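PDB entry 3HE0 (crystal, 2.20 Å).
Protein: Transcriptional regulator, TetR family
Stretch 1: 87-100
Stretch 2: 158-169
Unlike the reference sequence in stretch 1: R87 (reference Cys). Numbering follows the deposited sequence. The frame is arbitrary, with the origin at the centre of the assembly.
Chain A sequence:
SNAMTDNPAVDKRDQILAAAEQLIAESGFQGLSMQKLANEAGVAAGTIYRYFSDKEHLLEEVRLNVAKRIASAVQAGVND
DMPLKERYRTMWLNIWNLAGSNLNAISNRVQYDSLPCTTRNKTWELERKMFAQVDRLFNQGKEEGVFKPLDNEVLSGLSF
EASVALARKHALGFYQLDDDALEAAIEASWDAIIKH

Stretch 1 (87-100) RYRTMWLNIWNLAG
Stretch 2 158-169: LSFEASVALARK

Two helices that cross at a modest angle can pack tightly by letting one large residue fill a hollow between several residues of its partner, with small residues admitting the backbones more closely elsewhere. The contact between residues 87-100 and 158-169 of this TetR-family regulator illustrates the principle. The helix of stretch 1 enters from earlier in the chain and runs through W96; that of stretch 2 includes V164 to K169 and continues beyond. Their N-to-C directions lie 37° apart (signed crossing angle -37°), and the axes approach to 8.9 Å. The register is set by three CA pairs: W92 CA lies 6.1 Å from F160 CA, I95 CA lies 6.5 Å from V164 CA, and W96 CA lies 5.2 Å from A167 CA. Together the stretches bury 629 Å², with no direct hydrogen bond between them.

From R87 to W96 the backbone keeps helical phi/psi values near -60/-45, held by i to i-4 bonds such as W92 N to Y88 O (2.9 Å) and I95 N to M91 O (2.8 Å); N97 and L98 then open to psi -9 and -16. R87, which differs from the reference sequence, points its side-chain end away and makes no contact. Y88 is the first to engage. Its CB leaves sideways, but chi1 t (177°) with chi2 83° brings the phenol nearer, so that OH lies 3.4 Å from S159 CB at the ring edge and CD1 lies 3.5 Å from F160 CZ. The Y88 and F160 rings are inclined by 24° with centroids 4.9 Å apart, slid so far that they barely overlap.

R89 and T90 turn away, and selenomethionine M91 takes up the packing. Its CB points toward stretch 2 and sits 3.9 Å from F160 CE1, while the m, t, t chain leads its end away; SE remains 5.1 Å from the F160 ring centroid, in an oblique approach. F160, with chi1 m and chi2 -44°, is the knob, seated among Y88, M91, W92 and I95.

W92 (chi1 t, -164°; chi2 106°) swings its indole across stretch 2. CZ2 lies 3.6 Å from S163 CB and 4.2 Å from L166 CD1; S163 OG lies over one face, and L166 CD1 is at the edge. S163 (chi1 p) donates from OG to F160 O at 2.6 Å. Water 1 then bridges the helices, donating to W92 O at 3.2 Å and to S163 OG at 2.7 Å.

L93 and N94 are out of reach, but I95 (m, t) points toward the partner. Its CD1 meets F160 CB at 3.5 Å, on the wall of the hollow that holds the knob, and its CG2 meets V164 CG2, also at 3.5 Å. W96 (chi1 t, chi2 -97°) brings its ring to the next turn, approached obliquely: CZ3 is 3.9 Å from L166 CB, and CE3 is 3.9 Å from A167 CB.

The last contact comes from the loop. A99, at phi/psi -62/138, directs CB to within 3.6 Å of A167 CB, a meeting of two methyl groups. G100 follows with positive phi (82/8) and makes no contact.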

ATOM      1  N   ARG A  87       5.962 -13.012 -19.461  1.00 26.00           N
ATOM      2  CA  ARG A  87       6.759 -12.602 -18.305  1.00 25.96           C
ATOM      3  C   ARG A  87       5.928 -11.659 -17.415  1.00 24.93           C
ATOM      4  O   ARG A  87       5.926 -11.793 -16.203  1.00 24.99           O
ATOM      5  CB  ARG A  87       8.054 -11.914 -18.732  1.00 26.04           C
ATOM      6  CG  ARG A  87       9.059 -12.846 -19.370  1.00 27.39           C
ATOM      7  CD  ARG A  87      10.354 -12.131 -19.630  1.00 28.45           C
ATOM      8  NE  ARG A  87      10.420 -11.687 -21.007  1.00 29.67           N
ATOM      9  CZ  ARG A  87      11.162 -10.672 -21.450  1.00 30.14           C
ATOM     10  NH1 ARG A  87      11.142 -10.373 -22.737  1.00 31.76           N
ATOM     11  NH2 ARG A  87      11.910  -9.944 -20.634  1.00 29.74           N
ATOM     12  N   TYR A  88       5.226 -10.726 -18.034  1.00 24.37           N
ATOM     13  CA  TYR A  88       4.385  -9.794 -17.283  1.00 24.72           C
ATOM     14  C   TYR A  88       3.336 -10.561 -16.469  1.00 24.58           C
ATOM     15  O   TYR A  88       3.207 -10.356 -15.261  1.00 23.33           O
ATOM     16  CB  TYR A  88       3.734  -8.773 -18.216  1.00 24.54           C
ATOM     17  CG  TYR A  88       2.806  -7.827 -17.492  1.00 25.00           C
ATOM     18  CD1 TYR A  88       3.293  -6.705 -16.851  1.00 24.61           C
ATOM     19  CD2 TYR A  88       1.450  -8.076 -17.415  1.00 25.01           C
ATOM     20  CE1 TYR A  88       2.430  -5.841 -16.156  1.00 25.31           C
ATOM     21  CE2 TYR A  88       0.580  -7.202 -16.734  1.00 24.92           C
ATOM     22  CZ  TYR A  88       1.084  -6.102 -16.111  1.00 24.08           C
ATOM     23  OH  TYR A  88       0.245  -5.251 -15.437  1.00 25.18           O
ATOM     24  N   ARG A  89       2.631 -11.484 -17.129  1.00 24.80           N
ATOM     25  CA  ARG A  89       1.571 -12.241 -16.475  1.00 25.16           C
ATOM     26  C   ARG A  89       2.114 -13.062 -15.325  1.00 25.11           C
ATOM     27  O   ARG A  89       1.463 -13.173 -14.278  1.00 25.74           O
ATOM     28  CB  ARG A  89       0.841 -13.161 -17.475  1.00 25.82           C
ATOM     29  CG  ARG A  89      -0.341 -13.962 -16.873  1.00 27.53           C
ATOM     30  CD  ARG A  89      -1.080 -14.859 -17.894  1.00 28.83           C
ATOM     31  NE  ARG A  89      -1.929 -14.047 -18.750  1.00 32.13           N
ATOM     32  CZ  ARG A  89      -1.603 -13.603 -19.964  1.00 35.31           C
ATOM     33  NH1 ARG A  89      -2.471 -12.857 -20.640  1.00 35.31           N
ATOM     34  NH2 ARG A  89      -0.418 -13.902 -20.517  1.00 37.65           N
ATOM     35  N   THR A  90       3.282 -13.674 -15.511  1.00 24.20           N
ATOM     36  CA  THR A  90       3.840 -14.513 -14.474  1.00 23.83           C
ATOM     37  C   THR A  90       4.084 -13.699 -13.198  1.00 24.65           C
ATOM     38  O   THR A  90       3.637 -14.068 -12.114  1.00 24.59           O
ATOM     39  CB  THR A  90       5.167 -15.202 -14.933  1.00 23.78           C
ATOM     40  OG1 THR A  90       4.931 -15.929 -16.140  1.00 23.96           O
ATOM     41  CG2 THR A  90       5.691 -16.169 -13.890  1.00 20.85           C
HETATM   42  N   MSE A  91       4.799 -12.593 -13.340  1.00 25.58           N
HETATM   43  CA  MSE A  91       5.145 -11.753 -12.208  1.00 26.45           C
HETATM   44  C   MSE A  91       3.884 -11.173 -11.579  1.00 25.66           C
HETATM   45  O   MSE A  91       3.784 -11.097 -10.358  1.00 25.57           O
HETATM   46  CB  MSE A  91       6.077 -10.621 -12.642  1.00 26.86           C
HETATM   47  CG  MSE A  91       7.461 -11.113 -12.996  1.00 30.92           C
HETATM   48 SE   MSE A  91       8.567  -9.676 -13.700  1.00 41.00          SE
HETATM   49  CE  MSE A  91      10.227 -10.679 -13.913  1.00 39.47           C
ATOM     50  N   TRP A  92       2.924 -10.780 -12.410  1.00 25.06           N
ATOM     51  CA  TRP A  92       1.674 -10.192 -11.908  1.00 24.54           C
ATOM     52  C   TRP A  92       1.009 -11.210 -10.990  1.00 24.82           C
ATOM     53  O   TRP A  92       0.570 -10.878  -9.905  1.00 24.39           O
ATOM     54  CB  TRP A  92       0.758  -9.827 -13.082  1.00 24.03           C
ATOM     55  CG  TRP A  92      -0.345  -8.900 -12.761  1.00 22.93           C
ATOM     56  CD1 TRP A  92      -0.437  -7.569 -13.097  1.00 23.27           C
ATOM     57  CD2 TRP A  92      -1.547  -9.215 -12.057  1.00 21.24           C
ATOM     58  NE1 TRP A  92      -1.623  -7.047 -12.637  1.00 21.39           N
ATOM     59  CE2 TRP A  92      -2.320  -8.045 -12.001  1.00 20.40           C
ATOM     60  CE3 TRP A  92      -2.054 -10.382 -11.485  1.00 21.29           C
ATOM     61  CZ2 TRP A  92      -3.544  -8.007 -11.368  1.00 20.95           C
ATOM     62  CZ3 TRP A  92      -3.278 -10.334 -10.871  1.00 22.15           C
ATOM     63  CH2 TRP A  92      -4.008  -9.156 -10.816  1.00 19.48           C
ATOM     64  N   LEU A  93       0.959 -12.464 -11.429  1.00 25.40           N
ATOM     65  CA  LEU A  93       0.323 -13.543 -10.655  1.00 26.07           C
ATOM     66  C   LEU A  93       1.149 -13.946  -9.438  1.00 26.20           C
ATOM     67  O   LEU A  93       0.602 -14.284  -8.389  1.00 26.76           O
ATOM     68  CB  LEU A  93       0.058 -14.771 -11.530  1.00 25.80           C
ATOM     69  CG  LEU A  93      -1.154 -14.643 -12.456  1.00 26.81           C
ATOM     70  CD1 LEU A  93      -1.260 -15.864 -13.382  1.00 25.63           C
ATOM     71  CD2 LEU A  93      -2.452 -14.472 -11.662  1.00 25.86           C
ATOM     72  N   ASN A  94       2.467 -13.909  -9.555  1.00 26.56           N
ATOM     73  CA  ASN A  94       3.298 -14.080  -8.356  1.00 26.79           C
ATOM     74  C   ASN A  94       2.962 -12.990  -7.325  1.00 26.89           C
ATOM     75  O   ASN A  94       2.919 -13.241  -6.114  1.00 27.80           O
ATOM     76  CB  ASN A  94       4.805 -14.028  -8.690  1.00 26.71           C
ATOM     77  CG  ASN A  94       5.288 -15.240  -9.485  1.00 26.71           C
ATOM     78  OD1 ASN A  94       4.679 -16.289  -9.441  1.00 23.43           O
ATOM     79  ND2 ASN A  94       6.402 -15.086 -10.218  1.00 26.67           N
ATOM     80  N   ILE A  95       2.753 -11.764  -7.789  1.00 26.77           N
ATOM     81  CA  ILE A  95       2.451 -10.690  -6.845  1.00 26.69           C
ATOM     82  C   ILE A  95       1.117 -11.003  -6.178  1.00 26.44           C
ATOM     83  O   ILE A  95       0.990 -10.858  -4.981  1.00 26.14           O
ATOM     84  CB  ILE A  95       2.442  -9.273  -7.493  1.00 26.55           C
ATOM     85  CG1 ILE A  95       3.855  -8.846  -7.873  1.00 26.90           C
ATOM     86  CG2 ILE A  95       1.829  -8.209  -6.518  1.00 26.44           C
ATOM     87  CD1 ILE A  95       3.885  -7.672  -8.901  1.00 26.65           C
ATOM     88  N   TRP A  96       0.140 -11.449  -6.958  1.00 26.79           N
ATOM     89  CA  TRP A  96      -1.188 -11.734  -6.440  1.00 27.36           C
ATOM     90  C   TRP A  96      -1.115 -12.794  -5.347  1.00 28.40           C
ATOM     91  O   TRP A  96      -1.772 -12.695  -4.317  1.00 27.92           O
ATOM     92  CB  TRP A  96      -2.074 -12.237  -7.584  1.00 27.64           C
ATOM     93  CG  TRP A  96      -3.459 -12.572  -7.227  1.00 25.74           C
ATOM     94  CD1 TRP A  96      -3.945 -13.787  -6.938  1.00 27.95           C
ATOM     95  CD2 TRP A  96      -4.556 -11.672  -7.162  1.00 27.51           C
ATOM     96  NE1 TRP A  96      -5.290 -13.715  -6.669  1.00 28.31           N
ATOM     97  CE2 TRP A  96      -5.689 -12.419  -6.813  1.00 27.42           C
ATOM     98  CE3 TRP A  96      -4.691 -10.307  -7.383  1.00 28.32           C
ATOM     99  CZ2 TRP A  96      -6.933 -11.848  -6.644  1.00 30.19           C
ATOM    100  CZ3 TRP A  96      -5.928  -9.736  -7.218  1.00 30.63           C
ATOM    101  CH2 TRP A  96      -7.043 -10.507  -6.861  1.00 30.67           C
ATOM    102  N   ASN A  97      -0.311 -13.814  -5.599  1.00 29.21           N
ATOM    103  CA  ASN A  97      -0.145 -14.895  -4.648  1.00 30.32           C
ATOM    104  C   ASN A  97       0.705 -14.575  -3.436  1.00 29.95           C
ATOM    105  O   ASN A  97       0.727 -15.340  -2.527  1.00 30.58           O
ATOM    106  CB  ASN A  97       0.343 -16.163  -5.360  1.00 30.54           C
ATOM    107  CG  ASN A  97      -0.721 -16.735  -6.274  1.00 32.25           C
ATOM    108  OD1 ASN A  97      -0.492 -16.965  -7.460  1.00 35.74           O
ATOM    109  ND2 ASN A  97      -1.919 -16.901  -5.737  1.00 34.98           N
ATOM    110  N   LEU A  98       1.369 -13.438  -3.390  1.00 30.33           N
ATOM    111  CA  LEU A  98       2.032 -13.033  -2.156  1.00 30.16           C
ATOM    112  C   LEU A  98       1.048 -12.478  -1.128  1.00 30.33           C
ATOM    113  O   LEU A  98       1.419 -12.342   0.044  1.00 30.10           O
ATOM    114  CB  LEU A  98       3.084 -11.967  -2.423  1.00 30.20           C
ATOM    115  CG  LEU A  98       4.420 -12.542  -2.863  1.00 31.22           C
ATOM    116  CD1 LEU A  98       5.309 -11.435  -3.352  1.00 28.88           C
ATOM    117  CD2 LEU A  98       5.053 -13.251  -1.691  1.00 30.09           C
ATOM    118  N   ALA A  99      -0.162 -12.114  -1.554  1.00 29.31           N
ATOM    119  CA  ALA A  99      -1.070 -11.417  -0.661  1.00 30.05           C
ATOM    120  C   ALA A  99      -1.395 -12.322   0.522  1.00 30.36           C
ATOM    121  O   ALA A  99      -1.619 -13.519   0.346  1.00 30.15           O
ATOM    122  CB  ALA A  99      -2.356 -11.001  -1.385  1.00 30.20           C
ATOM    123  N   GLY A 100      -1.422 -11.736   1.712  1.00 30.66           N
ATOM    124  CA  GLY A 100      -1.660 -12.471   2.952  1.00 31.42           C
ATOM    125  C   GLY A 100      -0.434 -13.164   3.536  1.00 31.75           C
ATOM    126  O   GLY A 100      -0.554 -13.935   4.482  1.00 32.34           O
ATOM    127  N   LEU A 158       2.199   1.899 -12.214  1.00 21.69           N
ATOM    128  CA  LEU A 158       0.956   1.838 -12.977  1.00 21.58           C
ATOM    129  C   LEU A 158       0.398   0.430 -13.154  1.00 23.20           C
ATOM    130  O   LEU A 158      -0.783   0.276 -13.489  1.00 23.35           O
ATOM    131  CB  LEU A 158       1.183   2.428 -14.359  1.00 21.30           C
ATOM    132  CG  LEU A 158       1.357   3.937 -14.436  1.00 19.88           C
ATOM    133  CD1 LEU A 158       2.113   4.217 -15.749  1.00 18.40           C
ATOM    134  CD2 LEU A 158       0.020   4.710 -14.267  1.00 13.48           C
ATOM    135  N   SER A 159       1.228  -0.584 -12.899  1.00 24.07           N
ATOM    136  CA  SER A 159       0.904  -1.947 -13.249  1.00 25.12           C
ATOM    137  C   SER A 159       1.073  -2.875 -12.018  1.00 26.21           C
ATOM    138  O   SER A 159       0.133  -3.040 -11.221  1.00 27.21           O
ATOM    139  CB  SER A 159       1.745  -2.382 -14.455  1.00 24.65           C
ATOM    140  OG  SER A 159       3.133  -2.337 -14.187  1.00 25.16           O
ATOM    141  N   PHE A 160       2.271  -3.406 -11.815  1.00 26.28           N
ATOM    142  CA  PHE A 160       2.533  -4.270 -10.675  1.00 26.83           C
ATOM    143  C   PHE A 160       2.127  -3.681  -9.332  1.00 28.67           C
ATOM    144  O   PHE A 160       1.366  -4.311  -8.599  1.00 28.82           O
ATOM    145  CB  PHE A 160       4.012  -4.664 -10.630  1.00 26.07           C
ATOM    146  CG  PHE A 160       4.461  -5.466 -11.820  1.00 24.05           C
ATOM    147  CD1 PHE A 160       3.685  -6.518 -12.313  1.00 22.45           C
ATOM    148  CD2 PHE A 160       5.648  -5.181 -12.460  1.00 24.37           C
ATOM    149  CE1 PHE A 160       4.109  -7.288 -13.406  1.00 20.58           C
ATOM    150  CE2 PHE A 160       6.073  -5.962 -13.570  1.00 24.23           C
ATOM    151  CZ  PHE A 160       5.293  -7.001 -14.035  1.00 20.81           C
ATOM    152  N   GLU A 161       2.653  -2.499  -9.001  1.00 30.48           N
ATOM    153  CA  GLU A 161       2.537  -1.943  -7.631  1.00 32.09           C
ATOM    154  C   GLU A 161       1.097  -1.637  -7.322  1.00 31.99           C
ATOM    155  O   GLU A 161       0.665  -1.686  -6.149  1.00 32.45           O
ATOM    156  CB  GLU A 161       3.412  -0.686  -7.392  1.00 32.09           C
ATOM    157  CG  GLU A 161       4.906  -1.028  -7.084  1.00 34.56           C
ATOM    158  CD  GLU A 161       5.884   0.095  -7.442  1.00 35.48           C
ATOM    159  OE1 GLU A 161       5.755   1.203  -6.922  1.00 37.75           O
ATOM    160  OE2 GLU A 161       6.801  -0.119  -8.251  1.00 37.84           O
ATOM    161  N   ALA A 162       0.341  -1.368  -8.362  1.00 32.05           N
ATOM    162  CA  ALA A 162      -1.051  -1.019  -8.151  1.00 32.27           C
ATOM    163  C   ALA A 162      -1.819  -2.283  -7.801  1.00 31.40           C
ATOM    164  O   ALA A 162      -2.627  -2.269  -6.873  1.00 31.76           O
ATOM    165  CB  ALA A 162      -1.646  -0.282  -9.369  1.00 31.97           C
ATOM    166  N   SER A 163      -1.567  -3.371  -8.515  1.00 30.80           N
ATOM    167  CA  SER A 163      -2.257  -4.667  -8.260  1.00 30.39           C
ATOM    168  C   SER A 163      -1.855  -5.419  -6.925  1.00 29.10           C
ATOM    169  O   SER A 163      -2.491  -6.384  -6.526  1.00 28.52           O
ATOM    170  CB  SER A 163      -1.875  -5.599  -9.356  1.00 30.47           C
ATOM    171  OG  SER A 163      -0.541  -5.952  -9.107  1.00 33.59           O
ATOM    172  N   VAL A 164      -0.767  -5.009  -6.291  1.00 27.91           N
ATOM    173  CA  VAL A 164      -0.570  -5.283  -4.875  1.00 26.54           C
ATOM    174  C   VAL A 164      -1.841  -4.850  -4.159  1.00 26.53           C
ATOM    175  O   VAL A 164      -2.368  -5.546  -3.304  1.00 25.67           O
ATOM    176  CB  VAL A 164       0.652  -4.502  -4.347  1.00 26.46           C
ATOM    177  CG1 VAL A 164       0.738  -4.561  -2.828  1.00 24.98           C
ATOM    178  CG2 VAL A 164       1.918  -5.039  -4.999  1.00 24.72           C
ATOM    179  N   ALA A 165      -2.363  -3.701  -4.570  1.00 26.88           N
ATOM    180  CA  ALA A 165      -3.546  -3.125  -3.969  1.00 26.76           C
ATOM    181  C   ALA A 165      -4.760  -3.990  -4.189  1.00 26.46           C
ATOM    182  O   ALA A 165      -5.554  -4.175  -3.280  1.00 25.93           O
ATOM    183  CB  ALA A 165      -3.783  -1.706  -4.506  1.00 27.05           C
ATOM    184  N   LEU A 166      -4.906  -4.518  -5.393  1.00 26.93           N
ATOM    185  CA  LEU A 166      -6.018  -5.417  -5.685  1.00 27.49           C
ATOM    186  C   LEU A 166      -5.922  -6.686  -4.827  1.00 28.47           C
ATOM    187  O   LEU A 166      -6.914  -7.156  -4.244  1.00 27.55           O
ATOM    188  CB  LEU A 166      -6.020  -5.815  -7.169  1.00 27.39           C
ATOM    189  CG  LEU A 166      -6.644  -4.890  -8.206  1.00 26.61           C
ATOM    190  CD1 LEU A 166      -6.463  -5.529  -9.546  1.00 26.08           C
ATOM    191  CD2 LEU A 166      -8.083  -4.684  -7.932  1.00 23.71           C
ATOM    192  N   ALA A 167      -4.720  -7.254  -4.791  1.00 29.60           N
ATOM    193  CA  ALA A 167      -4.468  -8.455  -4.014  1.00 30.84           C
ATOM    194  C   ALA A 167      -4.817  -8.199  -2.558  1.00 32.08           C
ATOM    195  O   ALA A 167      -5.580  -8.947  -1.961  1.00 32.50           O
ATOM    196  CB  ALA A 167      -3.017  -8.877  -4.160  1.00 30.59           C
ATOM    197  N   ARG A 168      -4.274  -7.117  -2.011  1.00 34.09           N
ATOM    198  CA  ARG A 168      -4.484  -6.730  -0.611  1.00 35.60           C
ATOM    199  C   ARG A 168      -5.972  -6.628  -0.324  1.00 36.38           C
ATOM    200  O   ARG A 168      -6.480  -7.263   0.575  1.00 35.89           O
ATOM    201  CB  ARG A 168      -3.797  -5.387  -0.351  1.00 36.00           C
ATOM    202  CG  ARG A 168      -3.289  -5.096   1.063  1.00 38.73           C
ATOM    203  CD  ARG A 168      -2.264  -3.911   1.005  1.00 42.77           C
ATOM    204  NE  ARG A 168      -2.793  -2.769   0.224  1.00 46.65           N
ATOM    205  CZ  ARG A 168      -2.113  -2.002  -0.653  1.00 50.51           C
ATOM    206  NH1 ARG A 168      -0.815  -2.194  -0.919  1.00 51.50           N
ATOM    207  NH2 ARG A 168      -2.754  -1.018  -1.298  1.00 52.13           N
ATOM    208  N   LYS A 169      -6.675  -5.851  -1.133  1.00 38.01           N
ATOM    209  CA  LYS A 169      -8.113  -5.676  -0.954  1.00 39.29           C
ATOM    210  C   LYS A 169      -8.935  -6.946  -1.236  1.00 39.69           C
ATOM    211  O   LYS A 169     -10.035  -7.089  -0.694  1.00 39.86           O
ATOM    212  CB  LYS A 169      -8.615  -4.486  -1.792  1.00 39.93           C
ATOM    213  CG  LYS A 169      -8.203  -3.111  -1.217  1.00 41.70           C
ATOM    214  CD  LYS A 169      -9.133  -1.964  -1.659  1.00 43.48           C
ATOM    215  CE  LYS A 169      -8.832  -0.653  -0.921  1.00 44.27           C
ATOM    216  NZ  LYS A 169      -9.222  -0.716   0.528  1.00 45.19           N
TER
HETATM  217  O   HOH W   1      -1.039  -8.500  -8.498  1.00 38.04           O